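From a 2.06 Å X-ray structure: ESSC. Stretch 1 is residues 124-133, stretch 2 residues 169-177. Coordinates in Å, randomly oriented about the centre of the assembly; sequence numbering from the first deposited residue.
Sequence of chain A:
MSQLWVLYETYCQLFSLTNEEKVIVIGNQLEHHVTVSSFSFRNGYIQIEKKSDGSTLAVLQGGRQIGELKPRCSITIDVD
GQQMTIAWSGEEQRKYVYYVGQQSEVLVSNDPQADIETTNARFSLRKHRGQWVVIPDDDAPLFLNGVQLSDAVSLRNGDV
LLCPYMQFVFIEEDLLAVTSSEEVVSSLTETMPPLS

Stretch 1 124-133: SLRKHRGQWV
Stretch 2, residues 169-177: VFIEEDLLA

Two stretches of one chain pack mainly through side chains, with no backbone-to-backbone hydrogen bond between them, and aromatic rings form the centre. Trp-132 (chi1 -71°, chi2 103°) and Phe-170 (chi1 -85°, chi2 -76°) both point toward the opposing stretch and meet as an offset stack: the indole five-membered ring and the phenyl ring have centroids 3.8 Å apart and planes inclined by 16°. Trp-132 CD1 lies 3.4 Å from Phe-170 CZ, over the phenyl face. Flat rings suit this place because they cover much area in a thin layer. Leu-125, an m,t rotamer, extends the apolar patch, its CD1 3.9 Å from Phe-170 CE2 and 4.3 Å from CD2 of Leu-176, a t,p rotamer; branched aliphatic ends continue the apolar surface around Phe-170.

The first stretch is a hairpin built from extended strands 124-128 and 131-133, paired through Arg-126 N to Val-133 O (2.8 Å) and Val-133 N to Arg-126 O (2.6 Å). A type I' turn from His-128 to Gln-131 joins them, with Arg-129 at phi/psi 43/45 and Gly-130 at 80/5, a positive phi that favours glycine. In the second stretch, Val-169 and Ala-177 pair reciprocally, N to O at 2.8 Å each way; the chain turns a corner at Ile-171, and a type I turn runs from Glu-172 to Leu-175.

Glu-173, in that turn, is the second stretch's part of the polar edge. The indole is amphipathic: while its face stacks, its NE1, at the ring edge, donates near the ring plane to Glu-173 O, at 2.9 Å and 166°, satisfying a buried polar group. The CA atoms of Gly-130 and Glu-173 are 7.2 Å apart, and Glu-173 CG lies 3.6 Å from Gly-130 O. At the polar edge, all-t Lys-127 reaches Glu-173 (chi1 and chi2 t, chi3 -22°) in a salt bridge, Lys-127 NZ to Glu-173 OE2 2.7 Å, where long, flexible, partly exposed side chains can join their charges.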

# COMPACT_ATOMS: atom_id res chain seq x y z
N SER A 124 -9.82 -11.88 -1.46
CA SER A 124 -10.37 -12.27 -2.74
C SER A 124 -11.26 -11.19 -3.23
O SER A 124 -11.67 -10.36 -2.47
CB SER A 124 -11.07 -13.63 -2.70
OG SER A 124 -12.22 -13.55 -1.92
N LEU A 125 -11.46 -11.13 -4.53
CA LEU A 125 -12.40 -10.20 -5.18
C LEU A 125 -13.49 -11.03 -5.86
O LEU A 125 -13.18 -11.97 -6.60
CB LEU A 125 -11.68 -9.36 -6.19
CG LEU A 125 -10.57 -8.43 -5.65
CD1 LEU A 125 -9.94 -7.69 -6.82
CD2 LEU A 125 -11.08 -7.33 -4.78
N ARG A 126 -14.75 -10.69 -5.63
CA ARG A 126 -15.85 -11.41 -6.24
C ARG A 126 -16.89 -10.54 -6.83
O ARG A 126 -17.35 -9.56 -6.21
CB ARG A 126 -16.58 -12.22 -5.20
CG ARG A 126 -15.91 -13.52 -4.93
CD ARG A 126 -16.65 -14.26 -3.87
NE ARG A 126 -15.69 -15.11 -3.20
CZ ARG A 126 -15.81 -15.59 -1.98
NH1 ARG A 126 -16.91 -15.40 -1.23
NH2 ARG A 126 -14.81 -16.33 -1.52
N LYS A 127 -17.31 -10.96 -8.01
CA LYS A 127 -18.21 -10.20 -8.80
C LYS A 127 -19.62 -10.70 -8.58
O LYS A 127 -19.89 -11.89 -8.70
CB LYS A 127 -17.83 -10.33 -10.26
CG LYS A 127 -18.38 -9.19 -11.07
CD LYS A 127 -17.84 -9.26 -12.46
CE LYS A 127 -18.29 -8.05 -13.24
NZ LYS A 127 -18.28 -8.35 -14.70
N HIS A 128 -20.51 -9.79 -8.21
CA HIS A 128 -21.93 -10.10 -8.02
C HIS A 128 -22.71 -9.04 -8.79
O HIS A 128 -22.45 -7.86 -8.62
CB HIS A 128 -22.33 -10.08 -6.55
CG HIS A 128 -21.56 -11.03 -5.66
ND1 HIS A 128 -21.49 -12.39 -5.90
CD2 HIS A 128 -20.90 -10.82 -4.50
CE1 HIS A 128 -20.78 -12.96 -4.94
NE2 HIS A 128 -20.41 -12.03 -4.08
N ARG A 129 -23.60 -9.45 -9.68
CA ARG A 129 -24.51 -8.56 -10.42
C ARG A 129 -23.80 -7.30 -10.93
O ARG A 129 -24.31 -6.19 -10.79
CB ARG A 129 -25.77 -8.22 -9.57
CG ARG A 129 -25.54 -7.46 -8.27
CD ARG A 129 -26.80 -7.14 -7.43
NE ARG A 129 -27.74 -6.24 -8.10
CZ ARG A 129 -28.74 -6.62 -8.91
NH1 ARG A 129 -28.97 -7.91 -9.21
NH2 ARG A 129 -29.52 -5.69 -9.45
N GLY A 130 -22.62 -7.48 -11.51
CA GLY A 130 -21.85 -6.37 -12.04
C GLY A 130 -21.05 -5.56 -11.03
O GLY A 130 -20.42 -4.57 -11.41
N GLN A 131 -21.02 -5.98 -9.77
CA GLN A 131 -20.31 -5.26 -8.72
C GLN A 131 -19.22 -6.13 -8.13
O GLN A 131 -19.49 -7.25 -7.74
CB GLN A 131 -21.29 -4.90 -7.59
CG GLN A 131 -22.50 -4.08 -8.04
CD GLN A 131 -22.13 -2.88 -8.92
OE1 GLN A 131 -22.36 -2.90 -10.13
NE2 GLN A 131 -21.53 -1.85 -8.31
N TRP A 132 -18.01 -5.59 -8.00
CA TRP A 132 -16.97 -6.31 -7.27
C TRP A 132 -17.09 -6.13 -5.78
O TRP A 132 -17.31 -5.02 -5.30
CB TRP A 132 -15.59 -5.89 -7.76
CG TRP A 132 -15.31 -6.39 -9.10
CD1 TRP A 132 -15.36 -5.67 -10.29
CD2 TRP A 132 -14.91 -7.69 -9.45
NE1 TRP A 132 -15.02 -6.48 -11.34
CE2 TRP A 132 -14.73 -7.72 -10.87
CE3 TRP A 132 -14.68 -8.85 -8.71
CZ2 TRP A 132 -14.37 -8.86 -11.56
CZ3 TRP A 132 -14.30 -10.01 -9.40
CH2 TRP A 132 -14.17 -10.01 -10.81
N VAL A 133 -16.96 -7.23 -5.05
CA VAL A 133 -16.83 -7.22 -3.59
C VAL A 133 -15.41 -7.66 -3.19
O VAL A 133 -14.85 -8.59 -3.73
CB VAL A 133 -17.84 -8.20 -2.99
CG1 VAL A 133 -17.69 -8.31 -1.48
CG2 VAL A 133 -19.23 -7.71 -3.32
N VAL A 169 -6.67 -1.04 -8.16
CA VAL A 169 -7.75 -0.08 -8.51
C VAL A 169 -8.52 -0.62 -9.70
O VAL A 169 -7.91 -0.95 -10.71
CB VAL A 169 -7.24 1.33 -8.87
CG1 VAL A 169 -8.39 2.32 -8.89
CG2 VAL A 169 -6.22 1.81 -7.85
N PHE A 170 -9.84 -0.78 -9.57
CA PHE A 170 -10.67 -1.04 -10.74
C PHE A 170 -10.76 0.31 -11.49
O PHE A 170 -11.23 1.36 -10.96
CB PHE A 170 -12.06 -1.59 -10.36
CG PHE A 170 -12.08 -3.09 -10.15
CD1 PHE A 170 -12.04 -3.95 -11.23
CD2 PHE A 170 -12.07 -3.62 -8.86
CE1 PHE A 170 -12.03 -5.31 -11.03
CE2 PHE A 170 -12.05 -4.98 -8.64
CZ PHE A 170 -12.02 -5.84 -9.74
N ILE A 171 -10.27 0.30 -12.71
CA ILE A 171 -10.43 1.45 -13.58
C ILE A 171 -11.90 1.47 -14.02
O ILE A 171 -12.55 2.50 -14.00
CB ILE A 171 -9.60 1.33 -14.86
CG1 ILE A 171 -8.10 1.29 -14.57
CG2 ILE A 171 -9.95 2.46 -15.83
CD1 ILE A 171 -7.52 2.52 -13.91
N GLU A 172 -12.34 0.29 -14.47
CA GLU A 172 -13.68 -0.03 -14.91
C GLU A 172 -14.01 -1.37 -14.28
O GLU A 172 -13.13 -2.07 -13.71
CB GLU A 172 -13.67 -0.14 -16.45
CG GLU A 172 -14.92 -0.66 -17.18
CD GLU A 172 -16.22 0.05 -16.89
OE1 GLU A 172 -16.77 -0.11 -15.76
OE2 GLU A 172 -16.72 0.73 -17.82
N GLU A 173 -15.28 -1.71 -14.36
CA GLU A 173 -15.78 -3.02 -13.97
C GLU A 173 -14.99 -4.17 -14.55
O GLU A 173 -14.92 -5.26 -13.94
CB GLU A 173 -17.19 -3.15 -14.46
CG GLU A 173 -17.94 -4.38 -13.98
CD GLU A 173 -19.07 -4.77 -14.92
OE1 GLU A 173 -19.56 -3.91 -15.70
OE2 GLU A 173 -19.45 -5.96 -14.91
N ASP A 174 -14.46 -3.98 -15.74
CA ASP A 174 -13.75 -5.07 -16.44
C ASP A 174 -12.19 -4.97 -16.40
O ASP A 174 -11.53 -5.84 -16.94
CB ASP A 174 -14.31 -5.26 -17.88
CG ASP A 174 -14.51 -3.92 -18.66
OD1 ASP A 174 -13.64 -3.02 -18.55
OD2 ASP A 174 -15.53 -3.77 -19.39
N LEU A 175 -11.64 -3.93 -15.75
CA LEU A 175 -10.21 -3.64 -15.77
C LEU A 175 -9.63 -3.31 -14.40
O LEU A 175 -9.99 -2.32 -13.76
CB LEU A 175 -9.89 -2.48 -16.72
CG LEU A 175 -10.02 -2.87 -18.22
CD1 LEU A 175 -10.94 -1.94 -18.95
CD2 LEU A 175 -8.68 -2.91 -18.94
N LEU A 176 -8.62 -4.10 -14.03
CA LEU A 176 -8.01 -4.04 -12.71
C LEU A 176 -6.55 -3.66 -12.82
O LEU A 176 -5.79 -4.38 -13.48
CB LEU A 176 -8.18 -5.39 -12.04
CG LEU A 176 -7.45 -5.53 -10.72
CD1 LEU A 176 -8.09 -4.57 -9.72
CD2 LEU A 176 -7.50 -6.98 -10.30
N ALA A 177 -6.18 -2.53 -12.22
CA ALA A 177 -4.82 -2.06 -12.28
C ALA A 177 -4.19 -2.35 -10.97
O ALA A 177 -4.79 -2.16 -9.89
CB ALA A 177 -4.72 -0.60 -12.61